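Local coordinates for protein Bug27 (Bordetella pertussis, PDB 2QPQ), which probably binds a small solute in the periplasm by a Venus flytrap mechanism, as a member of the Bug family of solute-binding proteins, at residues Pro6-Asp11 with Ala62-Ser67; Ile13-Pro18 with Leu69-Ser74; Pro79-Asn84 with Ile296-Asp301; Ala100-Val105 with Leu266-Ala271; Thr129-Gly134 with Thr155-Val160. One frame throughout, in Å; residues are numbered along the deposited sequence.

In the fold
Contacts 1, 2, 4 and 5 all reach one mixed, branched sheet. Contacts 1 and 2 follow each other along neighbouring strands 10-14 and 67-72, their centres about 18 Å apart. Contact 4 adds strand 269-273 to the long strand 93-109; the centres of contacts 2 and 4 are about 15 Å apart. Contact 5 is the beta-alpha-beta pair 132-135 with 158-161. The centres of contacts 1 and 5 are about 45 Å apart, on opposite sides of the centre of the chain. Contact 3 brings the C-terminal tail to the end of helix 74-81. Along the sequence, contact 3 spans contact 4, which spans contact 5, so late segments return to early ones and the fold is not built in simple chain order.

Contact 1 (Pro6-Asp11 with Ala62-Ser67); sequences PNKPLD and APDGYS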
# COMPACT_ATOMS: atom_id res chain seq x y z
N PRO A 6 -1.16 -6.68 28.32
CA PRO A 6 -0.02 -7.37 27.67
C PRO A 6 0.97 -8.12 28.63
O PRO A 6 1.76 -7.47 29.30
CB PRO A 6 0.68 -6.25 26.86
CG PRO A 6 -0.19 -5.00 26.99
CD PRO A 6 -1.11 -5.21 28.18
N ASN A 7 0.96 -9.46 28.67
CA ASN A 7 1.73 -10.26 29.67
C ASN A 7 2.72 -11.33 29.12
O ASN A 7 3.37 -12.09 29.88
CB ASN A 7 0.78 -10.91 30.70
CG ASN A 7 -0.17 -11.95 30.08
OD1 ASN A 7 0.12 -12.57 29.05
ND2 ASN A 7 -1.30 -12.17 30.75
N LYS A 8 2.79 -11.41 27.79
CA LYS A 8 3.80 -12.16 27.08
C LYS A 8 4.08 -11.28 25.85
O LYS A 8 3.40 -10.25 25.66
CB LYS A 8 3.29 -13.57 26.70
CG LYS A 8 2.11 -13.55 25.74
CD LYS A 8 1.49 -14.93 25.54
CE LYS A 8 0.51 -14.90 24.39
NZ LYS A 8 -0.36 -16.12 24.38
N PRO A 9 5.09 -11.66 25.03
CA PRO A 9 5.37 -10.89 23.82
C PRO A 9 4.12 -10.79 22.93
O PRO A 9 3.28 -11.69 22.96
CB PRO A 9 6.43 -11.73 23.11
CG PRO A 9 7.13 -12.49 24.21
CD PRO A 9 6.05 -12.77 25.22
N LEU A 10 4.00 -9.69 22.20
CA LEU A 10 3.11 -9.63 21.04
C LEU A 10 3.83 -10.29 19.86
O LEU A 10 5.05 -10.39 19.82
CB LEU A 10 2.71 -8.19 20.71
CG LEU A 10 1.65 -7.40 21.47
CD1 LEU A 10 1.52 -7.68 22.94
CD2 LEU A 10 1.88 -5.91 21.19
N ASP A 11 3.04 -10.79 18.92
CA ASP A 11 3.58 -11.42 17.73
C ASP A 11 2.94 -10.65 16.57
O ASP A 11 1.75 -10.70 16.39
CB ASP A 11 3.14 -12.87 17.71
CG ASP A 11 3.71 -13.66 16.53
OD1 ASP A 11 4.72 -13.19 15.91
OD2 ASP A 11 3.18 -14.76 16.25
N ALA A 62 -5.78 -16.82 18.75
CA ALA A 62 -6.71 -16.39 19.78
C ALA A 62 -7.00 -14.90 19.60
O ALA A 62 -6.12 -14.13 19.21
CB ALA A 62 -6.14 -16.66 21.19
N PRO A 63 -8.24 -14.49 19.87
CA PRO A 63 -8.62 -13.06 19.78
C PRO A 63 -8.31 -12.30 21.07
O PRO A 63 -9.21 -11.70 21.70
CB PRO A 63 -10.12 -13.13 19.53
CG PRO A 63 -10.54 -14.40 20.38
CD PRO A 63 -9.39 -15.37 20.25
N ASP A 64 -7.04 -12.34 21.48
CA ASP A 64 -6.65 -11.84 22.82
C ASP A 64 -5.72 -10.63 22.73
O ASP A 64 -5.32 -10.04 23.76
CB ASP A 64 -6.02 -12.96 23.64
CG ASP A 64 -4.87 -13.65 22.93
OD1 ASP A 64 -4.40 -13.20 21.85
OD2 ASP A 64 -4.40 -14.66 23.46
N GLY A 65 -5.44 -10.22 21.50
CA GLY A 65 -4.55 -9.10 21.33
C GLY A 65 -3.06 -9.38 21.19
O GLY A 65 -2.27 -8.46 20.97
N TYR A 66 -2.66 -10.64 21.31
CA TYR A 66 -1.24 -10.99 21.29
C TYR A 66 -0.74 -11.35 19.89
O TYR A 66 0.44 -11.56 19.69
CB TYR A 66 -0.95 -12.13 22.27
CG TYR A 66 -1.06 -11.65 23.69
CD1 TYR A 66 -0.02 -10.92 24.26
CD2 TYR A 66 -2.20 -11.90 24.44
CE1 TYR A 66 -0.13 -10.44 25.56
CE2 TYR A 66 -2.31 -11.46 25.73
CZ TYR A 66 -1.27 -10.71 26.29
OH TYR A 66 -1.40 -10.28 27.59
N SER A 67 -1.66 -11.44 18.94
CA SER A 67 -1.35 -11.79 17.56
C SER A 67 -1.95 -10.71 16.68
O SER A 67 -3.17 -10.49 16.67
CB SER A 67 -1.93 -13.15 17.16
OG SER A 67 -1.44 -14.19 18.02
O HOH W 1 -2.37 -16.13 22.60
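Y66 offers its ring to a row of residues from the 6-11 segment. K8 lies over one face: its CG stands 4.1 Å from the ring centroid, 28° off the normal, a CH-pi contact, while CE reaches Y66 CG at 3.7 Å. The lysine chain is extended beyond CG, and the two side chains run obliquely to each other. From beyond the other side of the ring plane comes L10, whose CD1 meets Y66 CD1 at 3.8 Å, neither squarely on the face nor at the edge. N7 takes the edge: its backbone N lies in the ring plane and donates to Y66 OH over 2.7 Å, and its side chain crosses the tyrosine at about a right angle. At the polar end, K8 NZ and D64 OD2 are 4.4 Å apart, too far for a salt bridge, but a water accepts from the lysine and donates to the aspartate. D64 OD1 in turn takes the N-H of Y66 at 3.1 Å, closing an Asx turn; the donor comes from above the carboxylate plane. Where the segments become strands, D11 N donates to Y66 O (2.8 Å) and a parallel bridge pairs D11 with S67. R61 binds D11 by a salt bridge and S67 by a hydrogen bond, and on the other flank L10 bonds through its backbone to V42 of strand 41-45.

Contact 2 (Ile13-Pro18 with Leu69-Ser74); sequences IVTFPP and LMVNSS
T15 grips M70 O just past the last bridge of the parallel pair, V14 with M70. Its CB stands 3.5 Å from M70 O, and there the side chain forks. OG1, set between backbone N and carbonyl carbon (chi1 49°), donates to M70 O at 2.8 Å, in the carbonyl plane on a lone pair. The backbone N of T15 reaches the same oxygen, M70 O, at 3.3 Å, nearly along the C=O axis, so two donors hold it. OG1 also accepts from a water that itself accepts from N72 N, bridging the point where the strands part. The other branch, CG2, passes M70 O and meets L69 CD1 at 3.6 Å. Upstream, M70 N donates to I13 O over 2.7 Å, and I13 CG2 packs on L69 CD1 at 4.0 Å. Past the pairing, F16 brings CZ within 3.3 Å of S74 OG, beside the side chain of N72, which lies about 4 Å from a bound citrate that is probably from the crystallisation liquor, though such molecules often mark pockets. Strand 41-45 flanks I13 and V14, and strand 227-235 flanks L69 and V71. Helix 52-59 covers I13 and L69, while helix 21-35 covers V14 and M70.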
# COMPACT_ATOMS: atom_id res chain seq x y z
N ILE A 13 2.68 -10.11 12.72
CA ILE A 13 2.96 -10.89 11.51
C ILE A 13 2.86 -9.95 10.35
O ILE A 13 1.82 -9.33 10.12
CB ILE A 13 1.98 -12.10 11.34
CG1 ILE A 13 1.97 -13.06 12.56
CG2 ILE A 13 2.28 -12.82 10.01
CD1 ILE A 13 3.31 -13.60 12.95
N VAL A 14 3.98 -9.77 9.65
CA VAL A 14 4.02 -8.83 8.53
C VAL A 14 3.72 -9.57 7.21
O VAL A 14 4.33 -10.59 6.94
CB VAL A 14 5.38 -8.10 8.44
CG1 VAL A 14 5.27 -6.95 7.46
CG2 VAL A 14 5.82 -7.59 9.81
N THR A 15 2.82 -9.01 6.40
CA THR A 15 2.29 -9.66 5.19
C THR A 15 3.20 -9.43 4.01
O THR A 15 2.99 -9.99 2.95
CB THR A 15 0.91 -9.07 4.81
OG1 THR A 15 0.98 -7.63 4.82
CG2 THR A 15 -0.19 -9.58 5.76
N PHE A 16 4.23 -8.61 4.18
CA PHE A 16 5.17 -8.31 3.09
C PHE A 16 6.60 -8.47 3.56
O PHE A 16 6.88 -8.45 4.77
CB PHE A 16 4.87 -6.93 2.46
CG PHE A 16 3.74 -7.00 1.46
CD1 PHE A 16 2.41 -7.05 1.88
CD2 PHE A 16 4.02 -7.14 0.10
CE1 PHE A 16 1.36 -7.21 0.97
CE2 PHE A 16 2.98 -7.29 -0.82
CZ PHE A 16 1.66 -7.33 -0.38
N PRO A 17 7.53 -8.66 2.61
CA PRO A 17 8.87 -8.94 3.07
C PRO A 17 9.67 -7.70 3.51
O PRO A 17 9.27 -6.57 3.23
CB PRO A 17 9.51 -9.65 1.85
CG PRO A 17 8.77 -9.25 0.70
CD PRO A 17 7.43 -8.68 1.13
N PRO A 18 10.82 -7.92 4.18
CA PRO A 18 11.70 -6.76 4.45
C PRO A 18 12.05 -5.98 3.20
O PRO A 18 12.14 -6.55 2.11
CB PRO A 18 12.94 -7.41 5.03
CG PRO A 18 12.38 -8.63 5.73
CD PRO A 18 11.39 -9.16 4.73
N LEU A 69 -1.68 -8.60 12.68
CA LEU A 69 -1.31 -8.72 11.29
C LEU A 69 -0.99 -7.33 10.77
O LEU A 69 -1.83 -6.45 10.85
CB LEU A 69 -2.47 -9.32 10.48
CG LEU A 69 -2.06 -9.65 9.04
CD1 LEU A 69 -1.10 -10.87 8.98
CD2 LEU A 69 -3.35 -9.88 8.21
N MET A 70 0.24 -7.12 10.32
CA MET A 70 0.59 -5.84 9.69
C MET A 70 0.23 -5.91 8.21
O MET A 70 0.74 -6.75 7.49
CB MET A 70 2.09 -5.52 9.83
CG MET A 70 2.36 -4.10 9.25
SD MET A 70 2.11 -2.83 10.55
CE MET A 70 2.03 -1.36 9.56
N VAL A 71 -0.66 -5.02 7.78
CA VAL A 71 -1.23 -5.04 6.42
C VAL A 71 -0.99 -3.73 5.68
O VAL A 71 -0.79 -2.65 6.27
CB VAL A 71 -2.80 -5.35 6.43
CG1 VAL A 71 -3.06 -6.77 6.97
CG2 VAL A 71 -3.65 -4.29 7.29
N ASN A 72 -1.08 -3.82 4.36
CA ASN A 72 -1.32 -2.64 3.58
C ASN A 72 -2.55 -2.88 2.69
O ASN A 72 -3.19 -3.93 2.79
CB ASN A 72 -0.08 -2.23 2.78
CG ASN A 72 0.39 -3.32 1.82
OD1 ASN A 72 1.47 -3.88 1.99
ND2 ASN A 72 -0.41 -3.60 0.83
N SER A 73 -2.88 -1.91 1.85
CA SER A 73 -4.03 -2.01 0.93
C SER A 73 -4.14 -3.32 0.14
O SER A 73 -5.25 -3.75 -0.16
CB SER A 73 -4.04 -0.81 -0.02
OG SER A 73 -4.35 0.33 0.73
N SER A 74 -3.00 -3.95 -0.16
CA SER A 74 -2.97 -5.28 -0.76
C SER A 74 -3.95 -6.23 -0.09
O SER A 74 -4.61 -7.02 -0.76
CB SER A 74 -1.56 -5.89 -0.66
OG SER A 74 -0.59 -5.18 -1.45
O HOH W 2 -1.16 -6.49 3.40

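Contact 3 (Pro79-Asn84 with Ile296-Asp301); sequences PGVFRN and IGLKVD
V81 packs between L298 and V300, and around this small apolar centre a chain terminus is fastened to the end of a helix. V81 CG1 meets L298 CD2 at 3.7 Å, and V81 CB meets V300 CG2 at 3.9 Å; in both pairs the side chains lie side by side and point the same way. Helix 141-153 also touches L298. Just outside, V81 O accepts from V300 N over 2.7 Å. K299 bends at chi2 (-70°), which turns CD back toward the helix end, and its NZ donates to G80 O at 2.8 Å from above that carbonyl's plane. The same amino group gives a further bond to a water. R83 forms the outer edge. Its backbone N donates to D301 OD1 at 2.9 Å, using the syn lone pair, while its extended side chain slides past the aspartate in the opposite direction. NE then donates to D301 O of the terminal carboxylate at 2.6 Å, tilted 24° out of the guanidinium plane, and R83 NE also makes a salt bridge with D301 OXT at 3.3 Å. K299 CG lies over the centre of the guanidinium, 3.7 Å above its plane. The guanidinium thus pairs with the terminal carboxylate, whereas the side-chain carboxylate is held by the R83 backbone N-H; the arginine charge would be expected to offset part of the negative charge of the chain end.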
# COMPACT_ATOMS: atom_id res chain seq x y z
N PRO A 79 -9.04 -10.31 -1.80
CA PRO A 79 -10.27 -11.06 -1.96
C PRO A 79 -10.77 -11.09 -3.41
O PRO A 79 -11.33 -12.10 -3.80
CB PRO A 79 -11.25 -10.35 -0.99
CG PRO A 79 -10.31 -9.73 0.06
CD PRO A 79 -9.21 -9.23 -0.80
N GLY A 80 -10.54 -10.03 -4.19
CA GLY A 80 -11.01 -9.98 -5.57
C GLY A 80 -10.14 -10.75 -6.55
O GLY A 80 -10.62 -11.14 -7.61
N VAL A 81 -8.88 -11.02 -6.20
CA VAL A 81 -7.90 -11.57 -7.14
C VAL A 81 -7.42 -12.98 -6.82
O VAL A 81 -6.68 -13.59 -7.62
CB VAL A 81 -6.64 -10.64 -7.32
CG1 VAL A 81 -7.06 -9.25 -7.88
CG2 VAL A 81 -5.83 -10.51 -6.00
N PHE A 82 -7.81 -13.50 -5.65
CA PHE A 82 -7.58 -14.88 -5.33
C PHE A 82 -8.85 -15.67 -5.49
O PHE A 82 -9.89 -15.23 -5.01
CB PHE A 82 -6.95 -15.06 -3.94
CG PHE A 82 -5.50 -14.68 -3.91
CD1 PHE A 82 -5.13 -13.34 -3.76
CD2 PHE A 82 -4.52 -15.65 -4.07
CE1 PHE A 82 -3.79 -12.98 -3.77
CE2 PHE A 82 -3.19 -15.33 -4.07
CZ PHE A 82 -2.81 -13.98 -3.92
N ARG A 83 -8.76 -16.81 -6.18
CA ARG A 83 -9.94 -17.65 -6.50
C ARG A 83 -10.57 -18.24 -5.24
O ARG A 83 -11.80 -18.23 -5.10
CB ARG A 83 -9.57 -18.76 -7.51
CG ARG A 83 -9.08 -18.20 -8.88
CD ARG A 83 -8.66 -19.29 -9.91
NE ARG A 83 -8.06 -18.66 -11.11
CZ ARG A 83 -8.76 -18.16 -12.12
NH1 ARG A 83 -10.09 -18.21 -12.08
NH2 ARG A 83 -8.15 -17.58 -13.14
N ASN A 84 -9.74 -18.69 -4.31
CA ASN A 84 -10.22 -19.38 -3.11
C ASN A 84 -9.50 -18.92 -1.84
O ASN A 84 -8.68 -19.66 -1.27
CB ASN A 84 -10.05 -20.90 -3.24
CG ASN A 84 -10.74 -21.48 -4.45
OD1 ASN A 84 -10.08 -21.85 -5.44
ND2 ASN A 84 -12.07 -21.60 -4.39
N ILE A 296 -11.72 -5.72 -14.94
CA ILE A 296 -10.55 -6.01 -15.76
C ILE A 296 -10.25 -7.52 -15.83
O ILE A 296 -9.35 -7.94 -16.54
CB ILE A 296 -9.26 -5.23 -15.25
CG1 ILE A 296 -8.82 -5.74 -13.89
CG2 ILE A 296 -9.51 -3.71 -15.21
CD1 ILE A 296 -7.49 -5.19 -13.43
N GLY A 297 -10.97 -8.33 -15.06
CA GLY A 297 -10.80 -9.78 -15.11
C GLY A 297 -9.52 -10.34 -14.53
O GLY A 297 -8.98 -11.34 -15.02
N LEU A 298 -9.02 -9.71 -13.46
CA LEU A 298 -7.73 -10.08 -12.88
C LEU A 298 -7.88 -11.15 -11.81
O LEU A 298 -8.62 -10.94 -10.85
CB LEU A 298 -7.02 -8.84 -12.30
CG LEU A 298 -5.71 -9.09 -11.54
CD1 LEU A 298 -4.56 -9.54 -12.43
CD2 LEU A 298 -5.33 -7.83 -10.80
N LYS A 299 -7.18 -12.27 -11.98
CA LYS A 299 -6.95 -13.21 -10.91
C LYS A 299 -5.45 -13.46 -10.84
O LYS A 299 -4.76 -13.58 -11.86
CB LYS A 299 -7.68 -14.56 -11.09
CG LYS A 299 -9.20 -14.52 -11.11
CD LYS A 299 -9.81 -14.20 -9.75
CE LYS A 299 -11.33 -14.23 -9.83
NZ LYS A 299 -11.94 -13.37 -8.78
N VAL A 300 -4.94 -13.54 -9.64
CA VAL A 300 -3.51 -13.73 -9.43
C VAL A 300 -3.20 -15.22 -9.20
O VAL A 300 -2.06 -15.63 -9.30
CB VAL A 300 -2.98 -12.78 -8.32
CG1 VAL A 300 -1.56 -13.08 -7.97
CG2 VAL A 300 -3.06 -11.34 -8.81
N ASP A 301 -4.21 -16.03 -8.92
CA ASP A 301 -3.99 -17.49 -8.86
C ASP A 301 -5.04 -18.24 -9.71
O ASP A 301 -5.69 -17.64 -10.58
CB ASP A 301 -4.02 -18.00 -7.41
CG ASP A 301 -5.40 -18.00 -6.85
OD1 ASP A 301 -6.27 -17.36 -7.48
OD2 ASP A 301 -5.66 -18.65 -5.81
OXT ASP A 301 -5.29 -19.44 -9.54
O HOH W 3 -12.00 -13.59 -6.21
O HOH W 4 -11.37 -10.85 -10.78

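Contact 4 (Ala100-Val105 with Leu266-Ala271); sequences AYVPSV and LGYSTA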
# COMPACT_ATOMS: atom_id res chain seq x y z
N ALA A 100 -0.32 5.00 8.50
CA ALA A 100 0.32 5.75 7.42
C ALA A 100 -0.31 5.47 6.08
O ALA A 100 -0.69 4.31 5.76
CB ALA A 100 1.80 5.41 7.31
N TYR A 101 -0.35 6.51 5.27
CA TYR A 101 -0.68 6.37 3.85
C TYR A 101 0.59 6.59 3.06
O TYR A 101 1.51 7.28 3.52
CB TYR A 101 -1.70 7.40 3.44
CG TYR A 101 -3.09 7.19 3.97
CD1 TYR A 101 -4.00 6.37 3.30
CD2 TYR A 101 -3.53 7.87 5.12
CE1 TYR A 101 -5.30 6.20 3.79
CE2 TYR A 101 -4.82 7.71 5.62
CZ TYR A 101 -5.70 6.87 4.95
OH TYR A 101 -6.97 6.72 5.44
N VAL A 102 0.65 6.01 1.87
CA VAL A 102 1.62 6.47 0.89
C VAL A 102 0.97 6.47 -0.48
O VAL A 102 0.44 5.42 -0.94
CB VAL A 102 3.00 5.70 0.91
CG1 VAL A 102 2.90 4.32 0.22
CG2 VAL A 102 4.08 6.52 0.18
N PRO A 103 1.03 7.61 -1.18
CA PRO A 103 0.51 7.54 -2.54
C PRO A 103 1.44 6.72 -3.45
O PRO A 103 2.64 6.53 -3.16
CB PRO A 103 0.45 9.01 -2.96
CG PRO A 103 1.55 9.67 -2.16
CD PRO A 103 1.57 8.96 -0.85
N SER A 104 0.89 6.21 -4.55
CA SER A 104 1.72 5.79 -5.68
C SER A 104 2.07 6.95 -6.60
O SER A 104 1.42 8.00 -6.58
CB SER A 104 1.08 4.63 -6.47
OG SER A 104 0.87 3.52 -5.59
N VAL A 105 3.10 6.74 -7.40
CA VAL A 105 3.52 7.76 -8.34
C VAL A 105 3.82 7.14 -9.69
O VAL A 105 4.39 6.05 -9.76
CB VAL A 105 4.73 8.53 -7.77
CG1 VAL A 105 5.89 7.55 -7.51
CG2 VAL A 105 5.09 9.73 -8.67
N LEU A 266 10.30 10.43 4.47
CA LEU A 266 10.12 9.33 3.50
C LEU A 266 8.97 9.51 2.53
O LEU A 266 8.90 8.84 1.51
CB LEU A 266 9.99 7.99 4.23
CG LEU A 266 11.25 7.46 4.87
CD1 LEU A 266 10.99 6.24 5.71
CD2 LEU A 266 12.25 7.15 3.79
N GLY A 267 8.05 10.41 2.80
CA GLY A 267 6.94 10.60 1.89
C GLY A 267 5.70 9.86 2.34
O GLY A 267 4.71 9.83 1.59
N TYR A 268 5.75 9.29 3.56
CA TYR A 268 4.53 8.76 4.24
C TYR A 268 3.71 9.88 4.83
O TYR A 268 4.26 10.87 5.34
CB TYR A 268 4.86 7.75 5.35
CG TYR A 268 5.41 6.49 4.79
CD1 TYR A 268 4.56 5.48 4.35
CD2 TYR A 268 6.78 6.33 4.63
CE1 TYR A 268 5.07 4.31 3.78
CE2 TYR A 268 7.30 5.20 4.07
CZ TYR A 268 6.43 4.18 3.66
OH TYR A 268 6.94 3.05 3.09
N SER A 269 2.40 9.74 4.73
CA SER A 269 1.49 10.64 5.36
C SER A 269 1.04 9.90 6.62
O SER A 269 0.49 8.81 6.55
CB SER A 269 0.34 10.90 4.40
OG SER A 269 -0.55 11.81 4.98
N THR A 270 1.34 10.45 7.78
CA THR A 270 1.01 9.74 9.01
C THR A 270 -0.52 9.75 9.19
O THR A 270 -1.22 10.65 8.69
CB THR A 270 1.76 10.32 10.22
OG1 THR A 270 1.54 11.73 10.24
CG2 THR A 270 3.28 10.06 10.02
N ALA A 271 -1.01 8.70 9.84
CA ALA A 271 -2.45 8.53 10.04
C ALA A 271 -2.63 7.92 11.43
O ALA A 271 -1.65 7.49 12.03
CB ALA A 271 -3.04 7.63 8.98
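Y101 N donates to S269 O at 2.8 Å, and S269 N returns a bond to Y101 O at 2.9 Å, the reciprocal pair that defines a hydrogen-bonded antiparallel bridge. It joins short strand 269-271 to the long strand 93-109 of the Venus flytrap fold, the two short axes making 150° between their directions. A100 and T270 form the adjacent non-hydrogen-bonded pair; beside it, A100 CA makes a CA-H...O contact with S269 O at 3.2 Å. On one side of the pairing, Y101 sends CE2 to A271 CB at 3.8 Å. V102 meets Y268 where the pairing ends: V102 CB lies 3.8 Å from Y268 CD1, and CG2, placed anti to the backbone N, stands over one ring face, offset toward the rim. A100 CB touches the same ring at Y268 CD1, 4.0 Å away. Helix 257-266 ends in a Schellman motif at G267, and the chain then enters the strand. Strand 93-109 also pairs with strands 180-183, 196-201 and 227-235, consistent with a long strand linking the two lobes. The side chain of Y268 is about 5 Å from a bound citric acid, probably from the crystallisation liquor. V102 CG2 rests 3.7 Å from G267 O, the carbonyl of the turn.

Contact 5 (Thr129-Gly134 with Thr155-Val160); sequences TQVTYG and THMVHV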
# COMPACT_ATOMS: atom_id res chain seq x y z
N THR A 129 -1.60 -1.32 -29.29
CA THR A 129 -0.69 -0.25 -28.73
C THR A 129 0.19 -0.84 -27.59
O THR A 129 -0.18 -1.88 -26.93
CB THR A 129 -1.22 1.19 -28.32
OG1 THR A 129 -1.98 1.16 -27.08
CG2 THR A 129 -1.94 1.92 -29.47
N GLN A 130 1.35 -0.16 -27.40
CA GLN A 130 2.50 -0.72 -26.68
C GLN A 130 3.09 0.15 -25.56
O GLN A 130 4.28 0.07 -25.30
CB GLN A 130 3.60 -1.09 -27.68
CG GLN A 130 3.14 -2.14 -28.74
CD GLN A 130 2.54 -1.53 -29.99
OE1 GLN A 130 3.04 -0.54 -30.50
NE2 GLN A 130 1.46 -2.11 -30.48
N VAL A 131 2.27 0.95 -24.89
CA VAL A 131 2.72 1.69 -23.70
C VAL A 131 2.62 0.74 -22.49
O VAL A 131 1.52 0.36 -22.07
CB VAL A 131 1.87 2.96 -23.48
CG1 VAL A 131 2.39 3.84 -22.31
CG2 VAL A 131 1.82 3.78 -24.78
N THR A 132 3.78 0.32 -21.98
CA THR A 132 3.85 -0.62 -20.86
C THR A 132 4.14 0.21 -19.63
O THR A 132 4.74 1.28 -19.73
CB THR A 132 4.98 -1.63 -21.08
OG1 THR A 132 6.18 -0.91 -21.42
CG2 THR A 132 4.63 -2.56 -22.25
N TYR A 133 3.70 -0.26 -18.48
CA TYR A 133 4.07 0.34 -17.22
C TYR A 133 4.49 -0.74 -16.27
O TYR A 133 3.79 -1.75 -16.13
CB TYR A 133 2.91 1.15 -16.64
CG TYR A 133 1.68 0.37 -16.15
CD1 TYR A 133 1.52 0.07 -14.80
CD2 TYR A 133 0.66 -0.01 -17.02
CE1 TYR A 133 0.43 -0.63 -14.32
CE2 TYR A 133 -0.48 -0.72 -16.55
CZ TYR A 133 -0.57 -1.00 -15.20
OH TYR A 133 -1.65 -1.63 -14.68
N GLY A 134 5.61 -0.55 -15.61
CA GLY A 134 6.00 -1.46 -14.53
C GLY A 134 5.17 -1.22 -13.27
O GLY A 134 4.58 -0.15 -13.11
N THR A 155 -7.82 4.10 -21.32
CA THR A 155 -6.55 3.93 -21.99
C THR A 155 -6.17 2.44 -22.01
O THR A 155 -6.87 1.59 -21.41
CB THR A 155 -5.41 4.82 -21.38
OG1 THR A 155 -5.26 4.57 -19.96
CG2 THR A 155 -5.69 6.32 -21.61
N HIS A 156 -5.07 2.15 -22.71
CA HIS A 156 -4.67 0.76 -22.93
C HIS A 156 -3.21 0.45 -22.58
O HIS A 156 -2.50 -0.22 -23.33
CB HIS A 156 -5.02 0.37 -24.36
CG HIS A 156 -6.49 0.49 -24.64
ND1 HIS A 156 -7.03 1.60 -25.25
CD2 HIS A 156 -7.53 -0.31 -24.32
CE1 HIS A 156 -8.34 1.47 -25.32
NE2 HIS A 156 -8.67 0.32 -24.76
N MET A 157 -2.76 0.97 -21.44
CA MET A 157 -1.40 0.70 -20.97
C MET A 157 -1.32 -0.77 -20.58
O MET A 157 -2.28 -1.31 -20.04
CB MET A 157 -1.05 1.52 -19.73
CG MET A 157 -1.13 3.03 -19.94
SD MET A 157 -0.71 3.86 -18.40
CE MET A 157 -1.89 3.17 -17.25
N VAL A 158 -0.15 -1.37 -20.84
CA VAL A 158 0.06 -2.79 -20.59
C VAL A 158 0.93 -2.98 -19.34
O VAL A 158 2.06 -2.50 -19.28
CB VAL A 158 0.75 -3.47 -21.80
CG1 VAL A 158 1.19 -4.94 -21.44
CG2 VAL A 158 -0.19 -3.43 -23.01
N HIS A 159 0.40 -3.72 -18.38
CA HIS A 159 1.08 -3.90 -17.08
C HIS A 159 2.22 -4.90 -17.19
O HIS A 159 2.05 -6.02 -17.73
CB HIS A 159 0.06 -4.34 -16.03
CG HIS A 159 0.65 -4.83 -14.75
ND1 HIS A 159 1.50 -4.08 -13.97
CD2 HIS A 159 0.47 -6.00 -14.10
CE1 HIS A 159 1.82 -4.77 -12.88
NE2 HIS A 159 1.21 -5.94 -12.94
N VAL A 160 3.38 -4.50 -16.69
CA VAL A 160 4.49 -5.41 -16.61
C VAL A 160 4.89 -5.47 -15.12
O VAL A 160 5.31 -4.45 -14.53
CB VAL A 160 5.69 -4.93 -17.51
CG1 VAL A 160 6.92 -5.84 -17.28
CG2 VAL A 160 5.29 -4.83 -19.05
O HOH W 5 -0.73 0.90 -24.88
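Y133 lays one face of its ring over the backbone of H159: the CA of that histidine sits 3.9 Å from the centroid, 23° off the normal, a CH-pi contact displaced toward the rim. The carbonyl oxygen of M157 lies at the ring's edge, in plane. M157 also comes in obliquely, with CB 3.6 Å from Y133 CD2 and its sulphur 5.1 Å from the ring centroid, a Met-aromatic contact. The imidazole of H159 is tilted 39° to the tyrosine ring, neither stacked nor edge-on. All this rests on a parallel ladder: V131 O accepts from V158 N (2.7 Å), V158 O from Y133 N (2.9 Å) and Y133 O from V160 N (2.8 Å). T132 and V160 share the other side of the sheet, CB to CG2 at 3.8 Å. The two strands belong to a beta-alpha-beta unit whose connecting helix 141-153 supplies H143, which stacks on H159. Ahead of the strands, a water donates to T129 OG1, which also bonds Q126 O, and to H156 O, and accepts from V131 N. Y133 OH has both E147 OE2 and H143 O as hydrogen-bond partners; two such acceptors around one hydroxyl may mean a shared proton or a protonated E147.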